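Local coordinates for protein carboxylic ester hydrolase (Aspergillus niger, PDB 7K4O) that hydrolyses ester bonds of tannins as a serine esterase of the tannase family, probably releasing gallic acid and probably built on an alpha/beta-hydrolase core, at residues E23-Q26 and G27-I30; W79-P83 and T84-N88; C239-D242 and K243-N246; D372-Y376 and D377-D381. All blocks are in the same frame, centred on the assembly; numbering follows the deposited sequence. Where two conformers were deposited one is given.

Contact 1 of 4, residues E23-Q26 and G27-I30; sequences EFIQ and GITI
Glu-23 and Gly-27 meet where the chain doubles back before entering a strand, and the contact shows how one carboxylate can brace a tight turn from just before it. Three hydrogen bonds set the shape. Ile-28 N gives to Ile-25 O at 3.0 Å, closing a type II beta turn whose third position falls to Gly-27. Its phi of 97° would jam a beta carbon against the carbonyl oxygen of Gln-26, which accounts for glycine here. Further back, Glu-23 N reaches Ile-28 O at 2.9 Å, almost in line with the carbonyl. The third bond comes from a side chain: Glu-23 OE1 takes the N-H of Gly-27 at 2.8 Å, on the syn side and a little out of the carboxylate plane. Glu-23 can do this because its chain folds at chi2 (-63°), curling the acid back over the turn instead of extending from it.

The other carboxylate oxygen faces Thr-29, with 3.4 Å between Glu-23 OE2 and Thr-29 OG1, but that hydroxyl has its hydrogen bond with Asp-67. Asp-67 also puts a second acid close to Glu-23, which might favour protonation of one of them.

Apolar packing fills the other side. Ile-25 and Ile-28 lie side by side, CG2 of Ile-25 being 3.7 Å from CG1 of Ile-28, while Ile-25 CG1 covers one face of the Phe-24 ring toward its rim.

The turn leads into strand 28-47 at the edge of the large mixed sheet. Ile-28 and Ile-30 pack on Tyr-64 of the adjoining strand 50-66, and Phe-24 and Ile-25 rest on helix 144-169.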
loop_
_atom_site.group_PDB
_atom_site.type_symbol
_atom_site.label_atom_id
_atom_site.label_comp_id
_atom_site.label_asym_id
_atom_site.label_seq_id
_atom_site.Cartn_x
_atom_site.Cartn_y
_atom_site.Cartn_z
ATOM N N GLU A 23 23.824 5.512 21.940
ATOM C CA GLU A 23 24.935 5.145 21.031
ATOM C C GLU A 23 24.980 3.659 20.739
ATOM O O GLU A 23 25.908 3.235 20.028
ATOM C CB GLU A 23 26.277 5.724 21.490
ATOM C CG GLU A 23 26.168 7.178 21.832
ATOM C CD GLU A 23 25.780 8.092 20.656
ATOM O OE1 GLU A 23 26.043 7.703 19.478
ATOM O OE2 GLU A 23 25.271 9.201 20.921
ATOM N N PHE A 24 23.922 2.911 21.052
ATOM C CA PHE A 24 23.880 1.502 20.578
ATOM C C PHE A 24 23.802 1.546 19.038
ATOM O O PHE A 24 24.247 0.636 18.379
ATOM C CB PHE A 24 22.823 0.692 21.315
ATOM C CG PHE A 24 21.558 0.514 20.543
ATOM C CD1 PHE A 24 20.660 1.551 20.432
ATOM C CD2 PHE A 24 21.283 -0.677 19.914
ATOM C CE1 PHE A 24 19.498 1.392 19.703
ATOM C CE2 PHE A 24 20.120 -0.837 19.192
ATOM C CZ PHE A 24 19.231 0.195 19.096
ATOM N N ILE A 25 23.087 2.536 18.526
ATOM C CA ILE A 25 23.238 3.004 17.118
ATOM C C ILE A 25 24.081 4.277 17.237
ATOM O O ILE A 25 23.585 5.235 17.886
ATOM C CB ILE A 25 21.890 3.299 16.437
ATOM C CG1 ILE A 25 20.948 2.091 16.405
ATOM C CG2 ILE A 25 22.118 3.828 15.023
ATOM C CD1 ILE A 25 19.547 2.480 16.083
ATOM N N GLN A 26 25.256 4.307 16.623
ATOM C CA GLN A 26 26.055 5.543 16.751
ATOM C C GLN A 26 25.262 6.691 16.121
ATOM O O GLN A 26 24.776 6.538 14.980
ATOM C CB GLN A 26 27.418 5.376 16.083
ATOM C CG GLN A 26 28.328 6.544 16.379
ATOM C CD GLN A 26 29.734 6.314 15.896
ATOM O OE1 GLN A 26 29.949 5.842 14.792
ATOM N NE2 GLN A 26 30.688 6.584 16.769
ATOM N N GLY A 27 25.163 7.813 16.821
ATOM C CA GLY A 27 24.407 8.991 16.373
ATOM C C GLY A 27 23.019 9.070 16.953
ATOM O O GLY A 27 22.313 10.027 16.661
ATOM N N ILE A 28 22.606 8.072 17.729
ATOM C CA ILE A 28 21.276 8.056 18.389
ATOM C C ILE A 28 21.432 8.190 19.911
ATOM O O ILE A 28 22.073 7.347 20.517
ATOM C CB ILE A 28 20.495 6.774 18.056
ATOM C CG1 ILE A 28 20.243 6.601 16.557
ATOM C CG2 ILE A 28 19.176 6.748 18.827
ATOM C CD1 ILE A 28 19.454 7.704 16.003
ATOM N N THR A 29 20.806 9.200 20.475
ATOM C CA THR A 29 20.688 9.392 21.944
ATOM C C THR A 29 19.256 9.106 22.355
ATOM O O THR A 29 18.319 9.778 21.878
ATOM C CB THR A 29 21.178 10.783 22.346
ATOM O OG1 THR A 29 22.565 10.885 22.037
ATOM C CG2 THR A 29 20.994 10.994 23.844
ATOM N N ILE A 30 19.090 8.176 23.300
ATOM C CA ILE A 30 17.735 7.821 23.777
ATOM C C ILE A 30 17.469 8.558 25.096
ATOM O O ILE A 30 18.356 8.536 25.934
ATOM C CB ILE A 30 17.604 6.299 23.929
ATOM C CG1 ILE A 30 17.665 5.669 22.530
ATOM C CG2 ILE A 30 16.293 5.969 24.632
ATOM C CD1 ILE A 30 17.758 4.218 22.506
#

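Contact 2 of 4, residues W79-P83 and T84-N88; sequences WLPAP and TDFQN
Asp-85 folds back on Ala-82 through both its backbone and its side chain. Its CB lies 3.5 Å from Ala-82 O and 4.2 Å from Pro-81 CB. CG of Asp-85 stands anti to the carbonyl carbon (chi1 -69°), which carries the carboxylate back past the methyl of Ala-82, with OD2 3.7 Å from Ala-82 CB. At the tip, Asp-85 OD2 accepts a hydrogen bond of 2.8 Å from a water oxygen, and the same water accepts from Ala-82 N. The acid thus serves, through one solvent molecule, the N-H of the residue whose carbonyl its own backbone uses.

That backbone bond, Asp-85 N to Ala-82 O at 2.8 Å, closes a beta turn of type I shape from Ala-82 to Asp-85 at the end of strand 74-81, in the link to strand 89-93. Its donor stands 49° out of the carbonyl plane. Phe-86 N adds weak bonds to Ala-82 O and, at 3.4 Å, to Pro-83 O.

Pro-81 CG lies near the edge of the Phe-86 ring, about 4.5 Å from its CD1, and Asn-88 N sits 3.4 Å above the centre of one face. Tyr-170 stacks with this ring, its hydroxyl hydrogen-bonded to Pro-81 O.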
loop_
_atom_site.group_PDB
_atom_site.type_symbol
_atom_site.label_atom_id
_atom_site.label_comp_id
_atom_site.label_asym_id
_atom_site.label_seq_id
_atom_site.Cartn_x
_atom_site.Cartn_y
_atom_site.Cartn_z
ATOM N N TRP A 79 3.539 -1.291 21.840
ATOM C CA TRP A 79 2.599 -2.037 22.705
ATOM C C TRP A 79 3.221 -3.391 23.025
ATOM O O TRP A 79 3.459 -4.162 22.095
ATOM C CB TRP A 79 1.266 -2.175 22.044
ATOM C CG TRP A 79 0.509 -0.899 21.821
ATOM C CD1 TRP A 79 0.904 0.389 22.075
ATOM C CD2 TRP A 79 -0.803 -0.816 21.260
ATOM N NE1 TRP A 79 -0.094 1.262 21.699
ATOM C CE2 TRP A 79 -1.130 0.558 21.153
ATOM C CE3 TRP A 79 -1.713 -1.753 20.791
ATOM C CZ2 TRP A 79 -2.359 0.981 20.653
ATOM C CZ3 TRP A 79 -2.922 -1.341 20.269
ATOM C CH2 TRP A 79 -3.237 0.021 20.192
ATOM N N LEU A 80 3.353 -3.670 24.313
ATOM C CA LEU A 80 3.959 -4.932 24.826
ATOM C C LEU A 80 2.883 -5.861 25.356
ATOM O O LEU A 80 2.121 -5.499 26.257
ATOM C CB LEU A 80 4.929 -4.581 25.939
ATOM C CG LEU A 80 6.103 -3.683 25.620
ATOM C CD1 LEU A 80 6.885 -3.367 26.874
ATOM C CD2 LEU A 80 7.029 -4.319 24.589
ATOM N N PRO A 81 2.743 -7.060 24.793
ATOM C CA PRO A 81 1.866 -8.063 25.405
ATOM C C PRO A 81 2.245 -8.384 26.851
ATOM O O PRO A 81 3.364 -8.225 27.306
ATOM C CB PRO A 81 2.081 -9.327 24.562
ATOM C CG PRO A 81 2.671 -8.796 23.233
ATOM C CD PRO A 81 3.426 -7.538 23.563
ATOM N N ALA A 82 1.263 -8.870 27.583
ATOM C CA ALA A 82 1.512 -9.458 28.905
ATOM C C ALA A 82 2.568 -10.558 28.714
ATOM O O ALA A 82 2.535 -11.282 27.711
ATOM C CB ALA A 82 0.228 -10.031 29.433
ATOM N N PRO A 83 3.456 -10.734 29.692
ATOM C CA PRO A 83 4.478 -11.783 29.579
ATOM C C PRO A 83 3.949 -13.176 29.268
ATOM O O PRO A 83 4.547 -13.847 28.424
ATOM C CB PRO A 83 5.155 -11.716 30.946
ATOM C CG PRO A 83 5.023 -10.285 31.369
ATOM C CD PRO A 83 3.645 -9.889 30.882
ATOM N N THR A 84 2.750 -13.527 29.759
ATOM C CA THR A 84 2.217 -14.882 29.493
ATOM C C THR A 84 1.683 -14.963 28.070
ATOM O O THR A 84 1.506 -16.060 27.601
ATOM C CB THR A 84 1.202 -15.322 30.562
ATOM O OG1 THR A 84 0.141 -14.367 30.644
ATOM C CG2 THR A 84 1.888 -15.507 31.894
ATOM N N ASP A 85 1.489 -13.833 27.383
ATOM C CA ASP A 85 0.965 -13.818 26.007
ATOM C C ASP A 85 2.067 -13.533 24.958
ATOM O O ASP A 85 1.787 -13.726 23.793
ATOM C CB ASP A 85 -0.057 -12.696 25.863
ATOM C CG ASP A 85 -1.359 -12.930 26.647
ATOM O OD1 ASP A 85 -1.738 -14.117 26.780
ATOM O OD2 ASP A 85 -2.002 -11.899 27.068
ATOM N N PHE A 86 3.237 -13.148 25.397
ATOM C CA PHE A 86 4.361 -12.827 24.468
ATOM C C PHE A 86 4.871 -14.122 23.837
ATOM O O PHE A 86 5.067 -15.161 24.546
ATOM C CB PHE A 86 5.477 -12.158 25.228
ATOM C CG PHE A 86 6.676 -11.858 24.366
ATOM C CD1 PHE A 86 6.598 -10.984 23.282
ATOM C CD2 PHE A 86 7.880 -12.496 24.583
ATOM C CE1 PHE A 86 7.722 -10.747 22.505
ATOM C CE2 PHE A 86 9.012 -12.225 23.834
ATOM C CZ PHE A 86 8.929 -11.351 22.784
ATOM N N GLN A 87 5.050 -14.109 22.531
ATOM C CA GLN A 87 5.415 -15.324 21.747
ATOM C C GLN A 87 6.670 -15.078 20.907
ATOM O O GLN A 87 6.746 -15.652 19.787
ATOM C CB GLN A 87 4.220 -15.761 20.907
ATOM C CG GLN A 87 3.106 -16.213 21.839
ATOM C CD GLN A 87 2.016 -17.075 21.271
ATOM O OE1 GLN A 87 1.542 -16.914 20.172
ATOM N NE2 GLN A 87 1.549 -17.982 22.109
ATOM N N ASN A 88 7.609 -14.299 21.387
ATOM C CA ASN A 88 8.927 -14.150 20.742
ATOM C C ASN A 88 8.698 -13.559 19.336
ATOM O O ASN A 88 9.359 -13.984 18.367
ATOM C CB ASN A 88 9.757 -15.450 20.682
ATOM C CG ASN A 88 10.250 -15.888 22.043
ATOM O OD1 ASN A 88 9.887 -15.287 23.059
ATOM N ND2 ASN A 88 11.211 -16.805 22.048
HETATM O O HOH W 1 -1.245 -9.412 26.086
#

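Contact 3 of 4, residues C239-D242 and K243-N246; sequences CELD and KIVN. With NAG (2-acetamido-2-deoxy-beta-D-glucopyranose), chain G.
An N-glycosylation site on helix 238-252 joins Asp-242 and Asn-246, one helical turn apart, through the first sugar of a glycan. Asn-246 ND2 is bonded covalently to C1 of the N-acetylglucosamine, and Asp-242 OD2 accepts a hydrogen bond from the sugar's N2 at 2.7 Å. Asp-242 has CG anti to its own N (chi1 -173°), which swings the carboxylate out beside the glycan, crossing the Asn-246 amide with the two planes 66° apart. A water completes the link, donating to Asp-242 OD1 at 2.7 Å and to Asn-246 OD1 at 2.8 Å.

The acetamido group lies over the preceding turn. Its methyl C8 touches Cys-239 SG at 3.5 Å, and the bent side chain of Lys-243 brings CE to 3.5 Å from O7. Cys-239 is disulfide-bonded to Cys-285, fixing the helix start to strand 282-285. Regular helical bonds run beneath, including Asn-246 N to Asp-242 O at 3.0 Å, while Leu-241 CD2 packs on Ile-244 CD1 on the buried flank.

Held by the covalent bond at C1 and by a bent hydrogen bond at N2 on the neighbouring carbon, the first sugar is probably restricted in its rotation about the bond to Asn-246.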
loop_
_atom_site.group_PDB
_atom_site.type_symbol
_atom_site.label_atom_id
_atom_site.label_comp_id
_atom_site.label_asym_id
_atom_site.label_seq_id
_atom_site.Cartn_x
_atom_site.Cartn_y
_atom_site.Cartn_z
ATOM N N CYS A 239 -21.277 10.707 -12.103
ATOM C CA CYS A 239 -22.308 9.666 -12.314
ATOM C C CYS A 239 -22.088 8.967 -13.650
ATOM O O CYS A 239 -22.342 7.759 -13.750
ATOM C CB CYS A 239 -23.685 10.322 -12.282
ATOM S SG CYS A 239 -25.006 9.113 -12.097
ATOM N N GLU A 240 -21.646 9.691 -14.674
ATOM C CA GLU A 240 -21.449 9.078 -15.999
ATOM C C GLU A 240 -20.351 8.011 -15.898
ATOM O O GLU A 240 -20.501 6.930 -16.500
ATOM C CB GLU A 240 -21.117 10.164 -17.015
ATOM C CG GLU A 240 -20.851 9.639 -18.401
ATOM C CD GLU A 240 -20.607 10.754 -19.407
ATOM O OE1 GLU A 240 -20.013 11.770 -19.012
ATOM O OE2 GLU A 240 -21.035 10.608 -20.580
ATOM N N LEU A 241 -19.239 8.331 -15.232
ATOM C CA LEU A 241 -18.109 7.366 -15.085
ATOM C C LEU A 241 -18.538 6.223 -14.170
ATOM O O LEU A 241 -18.146 5.078 -14.466
ATOM C CB LEU A 241 -16.885 8.120 -14.556
ATOM C CG LEU A 241 -16.332 9.129 -15.564
ATOM C CD1 LEU A 241 -15.119 9.883 -15.068
ATOM C CD2 LEU A 241 -16.017 8.452 -16.880
ATOM N N ASP A 242 -19.319 6.511 -13.139
ATOM C CA ASP A 242 -19.811 5.458 -12.210
ATOM C C ASP A 242 -20.695 4.469 -12.980
ATOM O O ASP A 242 -20.615 3.256 -12.730
ATOM C CB ASP A 242 -20.525 6.032 -11.002
ATOM C CG ASP A 242 -20.857 4.951 -9.988
ATOM O OD1 ASP A 242 -19.944 4.139 -9.650
ATOM O OD2 ASP A 242 -22.021 4.895 -9.567
ATOM N N LYS A 243 -21.480 4.960 -13.944
ATOM C CA LYS A 243 -22.290 4.064 -14.797
ATOM C C LYS A 243 -21.383 3.169 -15.633
ATOM O O LYS A 243 -21.631 1.952 -15.756
ATOM C CB LYS A 243 -23.241 4.902 -15.672
ATOM C CG LYS A 243 -24.103 4.092 -16.636
ATOM C CD LYS A 243 -24.875 2.971 -15.995
ATOM C CE LYS A 243 -25.947 3.462 -15.043
ATOM N NZ LYS A 243 -27.101 2.524 -14.992
ATOM N N ILE A 244 -20.298 3.716 -16.167
ATOM C CA ILE A 244 -19.368 2.890 -16.963
ATOM C C ILE A 244 -18.797 1.792 -16.050
ATOM O O ILE A 244 -18.677 0.623 -16.513
ATOM C CB ILE A 244 -18.275 3.779 -17.587
ATOM C CG1 ILE A 244 -18.860 4.608 -18.742
ATOM C CG2 ILE A 244 -17.103 2.968 -18.082
ATOM C CD1 ILE A 244 -17.996 5.772 -19.172
ATOM N N VAL A 245 -18.387 2.152 -14.837
ATOM C CA VAL A 245 -17.822 1.110 -13.916
ATOM C C VAL A 245 -18.881 0.013 -13.671
ATOM O O VAL A 245 -18.559 -1.171 -13.773
ATOM C CB VAL A 245 -17.368 1.760 -12.603
ATOM C CG1 VAL A 245 -17.063 0.726 -11.534
ATOM C CG2 VAL A 245 -16.188 2.688 -12.854
ATOM N N ASN A 246 -20.100 0.404 -13.296
ATOM C CA ASN A 246 -21.214 -0.551 -13.011
ATOM C C ASN A 246 -21.439 -1.452 -14.218
ATOM O O ASN A 246 -21.564 -2.661 -14.024
ATOM C CB ASN A 246 -22.503 0.153 -12.569
ATOM C CG ASN A 246 -22.469 0.624 -11.131
ATOM O OD1 ASN A 246 -21.498 0.351 -10.403
ATOM N ND2 ASN A 246 -23.495 1.361 -10.705
HETATM C C1 NAG G . -23.646 1.925 -9.343
HETATM C C2 NAG G . -24.840 2.873 -9.124
HETATM C C3 NAG G . -25.026 3.316 -7.683
HETATM C C4 NAG G . -25.193 2.043 -6.904
HETATM C C5 NAG G . -23.986 1.138 -7.132
HETATM C C6 NAG G . -24.153 -0.171 -6.382
HETATM C C7 NAG G . -25.197 4.354 -11.036
HETATM C C8 NAG G . -24.736 5.622 -11.695
HETATM N N2 NAG G . -24.605 4.083 -9.877
HETATM O O3 NAG G . -26.108 4.253 -7.643
HETATM O O4 NAG G . -25.200 2.471 -5.570
HETATM O O5 NAG G . -23.792 0.797 -8.491
HETATM O O6 NAG G . -23.006 -0.964 -6.601
HETATM O O7 NAG G . -26.049 3.630 -11.501
HETATM O O HOH W 2 -19.849 1.706 -8.559
#

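Contact 4 of 4, residues D372-Y376 and D377-D381; sequences DGVTY and DTLKD
A capping box opens helix 376-390, with Thr-375 at the N-cap and Thr-378 three residues on, each side chain serving the other's backbone. Thr-378 N donates to Thr-375 OG1 at 3.2 Å, and in return Thr-375 N donates to Thr-378 OG1 at 3.1 Å, an almost straight bond at 175°. The two torsions are matched to the task. At Thr-375, chi1 of 68° tucks the hydroxyl between N and the carbonyl carbon, over the first turn; at Thr-378, chi1 of -50° sets OG1 beside its own N and turns it back toward the incoming chain. The exchange satisfies N-H groups that the start of a helix would otherwise lack carbonyl partners for.

The regular pattern takes over at once: Leu-379 N bonds to Thr-375 O at 3.1 Å, in the carbonyl plane, and Lys-380 N to Tyr-376 O at 3.0 Å. Beside the polar box lies a small apolar patch. The side chains of Val-374 and Thr-378 cross at about a right angle, Val-374 CG1 lying 3.9 Å from CB and CG2 of Thr-378 and 4.0 Å from Leu-379 CD2.

Around this helix start, Val-374 and Tyr-376 pack on helix 224-232, while Leu-379 lies against Leu-223 and Leu-313 in neighbouring loops. Asp-377 is hydrogen-bonded to Ser-316 and Lys-380 forms a salt bridge with Asp-315, tying the first helical turn to the loop after helix 300-310.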
loop_
_atom_site.group_PDB
_atom_site.type_symbol
_atom_site.label_atom_id
_atom_site.label_comp_id
_atom_site.label_asym_id
_atom_site.label_seq_id
_atom_site.Cartn_x
_atom_site.Cartn_y
_atom_site.Cartn_z
ATOM N N ASP A 372 -2.482 24.774 -15.828
ATOM C CA ASP A 372 -2.303 25.516 -17.108
ATOM C C ASP A 372 -0.993 25.086 -17.739
ATOM O O ASP A 372 0.028 25.092 -17.058
ATOM C CB ASP A 372 -2.256 27.027 -16.893
ATOM C CG ASP A 372 -3.600 27.634 -16.534
ATOM O OD1 ASP A 372 -4.643 26.938 -16.693
ATOM O OD2 ASP A 372 -3.597 28.789 -16.080
ATOM N N GLY A 373 -1.018 24.710 -19.003
ATOM C CA GLY A 373 0.210 24.348 -19.722
ATOM C C GLY A 373 0.668 22.910 -19.462
ATOM O O GLY A 373 1.661 22.493 -20.102
ATOM N N VAL A 374 -0.025 22.155 -18.616
ATOM C CA VAL A 374 0.377 20.750 -18.299
ATOM C C VAL A 374 -0.227 19.795 -19.331
ATOM O O VAL A 374 -1.428 19.770 -19.483
ATOM C CB VAL A 374 -0.001 20.393 -16.854
ATOM C CG1 VAL A 374 0.370 18.943 -16.547
ATOM C CG2 VAL A 374 0.642 21.343 -15.862
ATOM N N THR A 375 0.634 19.070 -20.015
ATOM C CA THR A 375 0.326 18.133 -21.093
ATOM C C THR A 375 0.735 16.722 -20.671
ATOM O O THR A 375 1.449 16.589 -19.651
ATOM C CB THR A 375 1.045 18.519 -22.382
ATOM O OG1 THR A 375 2.462 18.346 -22.269
ATOM C CG2 THR A 375 0.688 19.931 -22.811
ATOM N N TYR A 376 0.405 15.750 -21.492
ATOM C CA TYR A 376 0.956 14.385 -21.339
ATOM C C TYR A 376 2.484 14.450 -21.222
ATOM O O TYR A 376 3.084 13.692 -20.422
ATOM C CB TYR A 376 0.523 13.458 -22.474
ATOM C CG TYR A 376 -0.976 13.293 -22.614
ATOM C CD1 TYR A 376 -1.841 13.323 -21.532
ATOM C CD2 TYR A 376 -1.539 13.138 -23.879
ATOM C CE1 TYR A 376 -3.209 13.147 -21.687
ATOM C CE2 TYR A 376 -2.900 12.948 -24.048
ATOM C CZ TYR A 376 -3.742 12.936 -22.957
ATOM O OH TYR A 376 -5.093 12.787 -23.115
ATOM N N ASP A 377 3.163 15.242 -22.058
ATOM C CA ASP A 377 4.641 15.299 -22.027
ATOM C C ASP A 377 5.134 15.925 -20.708
ATOM O O ASP A 377 6.222 15.493 -20.252
ATOM C CB ASP A 377 5.186 16.065 -23.249
ATOM C CG ASP A 377 5.127 15.299 -24.562
ATOM O OD1 ASP A 377 4.868 14.087 -24.562
ATOM O OD2 ASP A 377 5.334 15.954 -25.636
ATOM N N THR A 378 4.420 16.885 -20.128
ATOM C CA THR A 378 4.796 17.484 -18.817
ATOM C C THR A 378 4.789 16.331 -17.785
ATOM O O THR A 378 5.738 16.261 -16.960
ATOM C CB THR A 378 3.816 18.553 -18.344
ATOM O OG1 THR A 378 3.600 19.494 -19.407
ATOM C CG2 THR A 378 4.244 19.319 -17.112
ATOM N N LEU A 379 3.758 15.501 -17.825
ATOM C CA LEU A 379 3.639 14.351 -16.863
ATOM C C LEU A 379 4.812 13.389 -17.094
ATOM O O LEU A 379 5.450 12.932 -16.104
ATOM C CB LEU A 379 2.296 13.636 -17.027
ATOM C CG LEU A 379 1.051 14.473 -16.769
ATOM C CD1 LEU A 379 -0.182 13.614 -16.859
ATOM C CD2 LEU A 379 1.071 15.186 -15.437
ATOM N N LYS A 380 5.134 13.063 -18.340
ATOM C CA LYS A 380 6.287 12.197 -18.654
ATOM C C LYS A 380 7.557 12.800 -18.052
ATOM O O LYS A 380 8.336 12.086 -17.427
ATOM C CB LYS A 380 6.428 12.028 -20.161
ATOM C CG LYS A 380 7.720 11.364 -20.596
ATOM C CD LYS A 380 7.914 11.404 -22.097
ATOM C CE LYS A 380 9.207 10.755 -22.531
ATOM N NZ LYS A 380 9.285 10.645 -24.006
ATOM N N ASP A 381 7.773 14.085 -18.253
ATOM C CA ASP A 381 9.027 14.732 -17.800
ATOM C C ASP A 381 9.124 14.643 -16.264
ATOM O O ASP A 381 10.232 14.412 -15.760
ATOM C CB ASP A 381 9.096 16.202 -18.245
ATOM C CG ASP A 381 9.272 16.360 -19.761
ATOM O OD1 ASP A 381 9.652 15.391 -20.422
ATOM O OD2 ASP A 381 9.001 17.479 -20.254
#

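All four contacts are local and follow one another along the chain, none nesting within or crossing another. Contact 1 turns the N-terminal segment into edge strand 28-47, and contact 2 turns the chain out of strand 74-81 of the same mixed sheet; their nearest atoms are about 13 Å apart. Contact 3 comes much later, within helix 238-252, on the far side of the chain's centre from both. Contact 4 begins helix 376-390, and its nearest atoms lie about 13 Å from contact 3. Two contacts therefore shape chain reversals at the sheet, whereas the other two set a glycan on one helix and the start of another.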